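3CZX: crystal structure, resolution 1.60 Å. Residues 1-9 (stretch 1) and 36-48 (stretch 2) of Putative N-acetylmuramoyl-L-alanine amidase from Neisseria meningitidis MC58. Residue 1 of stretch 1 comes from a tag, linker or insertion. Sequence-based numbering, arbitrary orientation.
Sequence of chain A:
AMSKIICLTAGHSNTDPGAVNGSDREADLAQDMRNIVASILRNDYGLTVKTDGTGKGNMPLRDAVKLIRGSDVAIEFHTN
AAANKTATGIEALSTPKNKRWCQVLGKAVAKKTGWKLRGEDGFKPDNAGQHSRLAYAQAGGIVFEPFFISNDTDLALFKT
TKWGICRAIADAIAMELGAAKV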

# COMPACT_ATOMS: atom_id res chain seq x y z
N ALA A 1 -16.49 -11.40 18.69
CA ALA A 1 -15.59 -10.51 17.89
C ALA A 1 -16.40 -9.59 16.99
O ALA A 1 -15.97 -8.49 16.69
CB ALA A 1 -14.61 -11.32 17.06
N MSE A 2 -17.58 -10.04 16.58
CA MSE A 2 -18.44 -9.22 15.71
C MSE A 2 -19.09 -8.05 16.42
O MSE A 2 -19.59 -7.14 15.77
CB MSE A 2 -19.49 -10.10 15.05
CG MSE A 2 -18.91 -11.03 14.02
SE MSE A 2 -17.96 -10.05 12.57
CE MSE A 2 -17.73 -11.55 11.33
N SER A 3 -19.10 -8.07 17.75
CA SER A 3 -19.55 -6.94 18.54
C SER A 3 -18.42 -5.97 18.82
O SER A 3 -18.67 -4.86 19.26
CB SER A 3 -20.12 -7.41 19.87
OG SER A 3 -19.10 -7.91 20.72
N LYS A 4 -17.17 -6.40 18.58
CA LYS A 4 -15.99 -5.62 18.90
C LYS A 4 -15.75 -4.49 17.88
O LYS A 4 -16.20 -4.59 16.79
CB LYS A 4 -14.78 -6.52 19.01
CG LYS A 4 -14.89 -7.59 20.10
CD LYS A 4 -14.49 -7.18 21.44
CE LYS A 4 -14.46 -8.37 22.42
NZ LYS A 4 -13.10 -8.54 23.07
N ILE A 5 -15.12 -3.43 18.32
CA ILE A 5 -14.78 -2.29 17.47
C ILE A 5 -13.27 -2.06 17.57
O ILE A 5 -12.72 -1.86 18.66
CB ILE A 5 -15.50 -1.03 17.91
CG1 ILE A 5 -17.02 -1.23 17.77
CG2 ILE A 5 -15.04 0.15 17.12
CD1 ILE A 5 -17.83 0.03 18.12
N ILE A 6 -12.62 -2.10 16.41
CA ILE A 6 -11.18 -1.84 16.31
C ILE A 6 -11.05 -0.44 15.71
O ILE A 6 -11.65 -0.16 14.67
CB ILE A 6 -10.52 -2.84 15.37
CG1 ILE A 6 -10.69 -4.27 15.90
CG2 ILE A 6 -9.02 -2.55 15.20
CD1 ILE A 6 -10.95 -5.27 14.85
N CYS A 7 -10.27 0.42 16.34
CA CYS A 7 -9.97 1.76 15.84
C CYS A 7 -8.53 1.75 15.33
O CYS A 7 -7.63 1.33 16.05
CB CYS A 7 -10.14 2.83 16.93
SG CYS A 7 -9.53 4.47 16.53
N LEU A 8 -8.33 2.15 14.07
CA LEU A 8 -7.01 2.29 13.52
C LEU A 8 -6.83 3.69 12.94
O LEU A 8 -7.66 4.11 12.10
CB LEU A 8 -6.80 1.28 12.39
CG LEU A 8 -6.93 -0.21 12.72
CD1 LEU A 8 -6.71 -1.03 11.47
CD2 LEU A 8 -5.96 -0.71 13.83
N THR A 9 -5.77 4.39 13.34
CA THR A 9 -5.46 5.68 12.73
C THR A 9 -4.02 5.76 12.33
O THR A 9 -3.24 4.88 12.64
CB THR A 9 -5.85 6.82 13.70
OG1 THR A 9 -5.08 6.72 14.89
CG2 THR A 9 -7.37 6.69 14.03
N ILE A 36 -3.73 -0.96 5.12
CA ILE A 36 -3.54 -2.40 4.83
C ILE A 36 -4.11 -3.21 5.98
O ILE A 36 -4.84 -4.20 5.78
CB ILE A 36 -2.10 -2.75 4.55
CG1 ILE A 36 -1.63 -1.99 3.30
CG2 ILE A 36 -1.94 -4.23 4.37
CD1 ILE A 36 -0.13 -2.11 3.10
N VAL A 37 -3.77 -2.85 7.21
CA VAL A 37 -4.31 -3.61 8.32
C VAL A 37 -5.82 -3.52 8.35
O VAL A 37 -6.47 -4.52 8.62
CB VAL A 37 -3.67 -3.15 9.66
CG1 VAL A 37 -4.34 -3.86 10.87
CG2 VAL A 37 -2.20 -3.42 9.69
N ALA A 38 -6.37 -2.35 8.10
CA ALA A 38 -7.84 -2.14 8.10
C ALA A 38 -8.48 -3.02 7.03
O ALA A 38 -9.49 -3.72 7.29
CB ALA A 38 -8.17 -0.69 7.87
N SER A 39 -7.90 -2.99 5.83
CA SER A 39 -8.49 -3.74 4.71
C SER A 39 -8.54 -5.26 4.98
O SER A 39 -9.52 -5.90 4.62
CB SER A 39 -7.75 -3.46 3.42
OG SER A 39 -6.45 -4.00 3.48
N ILE A 40 -7.51 -5.81 5.62
CA ILE A 40 -7.42 -7.23 5.92
C ILE A 40 -8.42 -7.59 7.03
O ILE A 40 -9.10 -8.63 6.98
CB ILE A 40 -5.99 -7.67 6.28
CG1 ILE A 40 -5.08 -7.50 5.04
CG2 ILE A 40 -5.95 -9.12 6.76
CD1 ILE A 40 -3.59 -7.76 5.25
N LEU A 41 -8.52 -6.75 8.05
CA LEU A 41 -9.48 -7.02 9.12
C LEU A 41 -10.90 -7.04 8.55
O LEU A 41 -11.71 -7.91 8.91
CB LEU A 41 -9.32 -6.00 10.26
CG LEU A 41 -8.09 -6.15 11.15
CD1 LEU A 41 -7.92 -4.93 12.00
CD2 LEU A 41 -8.12 -7.42 12.04
N ARG A 42 -11.20 -6.11 7.66
CA ARG A 42 -12.52 -6.07 6.98
C ARG A 42 -12.71 -7.22 5.99
O ARG A 42 -13.70 -7.99 6.11
CB ARG A 42 -12.71 -4.71 6.33
CG ARG A 42 -12.83 -3.61 7.29
CD ARG A 42 -12.64 -2.26 6.64
NE ARG A 42 -13.05 -1.15 7.45
CZ ARG A 42 -12.67 0.12 7.30
NH1 ARG A 42 -11.84 0.49 6.31
NH2 ARG A 42 -13.12 1.05 8.10
N ASN A 43 -11.77 -7.41 5.06
CA ASN A 43 -11.89 -8.49 4.03
C ASN A 43 -11.83 -9.90 4.50
O ASN A 43 -12.70 -10.72 4.14
CB ASN A 43 -10.79 -8.37 2.97
CG ASN A 43 -10.82 -7.07 2.24
OD1 ASN A 43 -11.83 -6.37 2.27
ND2 ASN A 43 -9.71 -6.73 1.57
N ASP A 44 -10.80 -10.24 5.26
CA ASP A 44 -10.58 -11.62 5.62
C ASP A 44 -11.44 -12.04 6.80
O ASP A 44 -11.75 -13.24 6.94
CB ASP A 44 -9.10 -11.89 5.97
CG ASP A 44 -8.20 -11.82 4.77
OD1 ASP A 44 -8.63 -11.32 3.71
OD2 ASP A 44 -7.05 -12.29 4.92
N TYR A 45 -11.80 -11.08 7.65
CA TYR A 45 -12.47 -11.41 8.90
C TYR A 45 -13.85 -10.80 9.11
O TYR A 45 -14.53 -11.17 10.07
CB TYR A 45 -11.58 -11.03 10.09
CG TYR A 45 -10.24 -11.75 10.11
CD1 TYR A 45 -10.11 -12.98 10.74
CD2 TYR A 45 -9.11 -11.17 9.51
CE1 TYR A 45 -8.90 -13.64 10.77
CE2 TYR A 45 -7.86 -11.82 9.55
CZ TYR A 45 -7.77 -13.07 10.17
OH TYR A 45 -6.59 -13.78 10.28
N GLY A 46 -14.27 -9.88 8.26
CA GLY A 46 -15.56 -9.20 8.42
C GLY A 46 -15.72 -8.37 9.70
O GLY A 46 -16.85 -8.13 10.18
N LEU A 47 -14.60 -7.90 10.25
CA LEU A 47 -14.60 -7.17 11.51
C LEU A 47 -14.93 -5.69 11.30
O LEU A 47 -14.75 -5.13 10.20
CB LEU A 47 -13.22 -7.32 12.20
CG LEU A 47 -12.99 -8.75 12.69
CD1 LEU A 47 -11.53 -9.00 13.14
CD2 LEU A 47 -13.94 -9.13 13.83
N THR A 48 -15.44 -5.07 12.36
CA THR A 48 -15.75 -3.65 12.39
C THR A 48 -14.49 -2.90 12.72
O THR A 48 -13.93 -3.04 13.82
CB THR A 48 -16.74 -3.31 13.50
OG1 THR A 48 -17.97 -3.99 13.26
CG2 THR A 48 -17.02 -1.85 13.55
O HOH W 1 -16.03 -6.50 14.86
O HOH W 2 -19.11 -4.33 15.85

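Strand 6-9 lies against helix 36-45 in nearly antiparallel fashion (154°, closest approach of the axes 9.4 Å), and apolar side chains fill the space between them. Strand alternation sets the pattern: the CA-to-CB bonds of Ile6 and Leu8 point toward the second stretch, that of Cys7 away. Leu8 adopts the m,t rotamer (chi1 -59°, chi2 179°), an extended form that carries its CD1 onto the helix, 3.7 Å from Val37 CG1, 3.9 Å from Ala38 CB and 4.1 Å from Leu41 CD1. At Ala38 the same methyl also meets the backbone, with Leu8 CD1 3.6 Å from Ala38 N. Val37 and Leu41, one helical turn apart, both direct CB toward the strand; Val37 is t, and Leu41 is m,t, its CD1 lying 4.1 Å from Ile6 CG2 as well as touching Leu8. Ile6 has chi1 m but chi2 at 141°, between wells; in this conformation its CD1 lies 4.0 Å from Leu47 CB and 4.2 Å from Leu41 CD1, so CD1 and CG2 both pack against Leu41 and CD1 also reaches Leu47. Ile6, Leu8, Val37, Ala38 and Leu41 are buried, as suits apolar side chains.

Beyond the helix, Gly46 turns the chain with positive phi (62°), a conformation that favours glycine; an ideal CB here would also sit a tight 3.4 Å from Met2 CE. Met2, a selenomethionine, starts sideways, but its m,m,t side chain brings the end back over this turn: SE is 3.3 Å from Gly46 O and CE 3.5 Å from Tyr45 O. Leu47 likewise leaves sideways and, as m,t, sends CD2 to within 4.0 Å of Ala1 CB and 4.3 Å of Met2 SE. Ala1 is a tag residue, so this contact is partly a product of the construct.

One direct hydrogen bond joins the stretches, from Ile6 N to Thr48 O (3.1 Å, 169°). Two waters extend the polar link. The type I turn from Ala1 to Lys4, closed by Lys4 N to Ala1 O (3.1 Å), presents carbonyls to them: water 1 donates to Ala1 O and Lys4 O (both 2.7 Å) and accepts from Thr48 N (2.9 Å); water 2 donates to Met2 O (2.9 Å) and Lys4 O (3.1 Å) and accepts from Thr48 OG1 (2.9 Å). Thr48, with chi1 m, thus uses its hydroxyl for water while its CB packs 3.6 Å from Lys4 O. The end of the Lys4 side chain leads away, leaving its carbonyl as the contact.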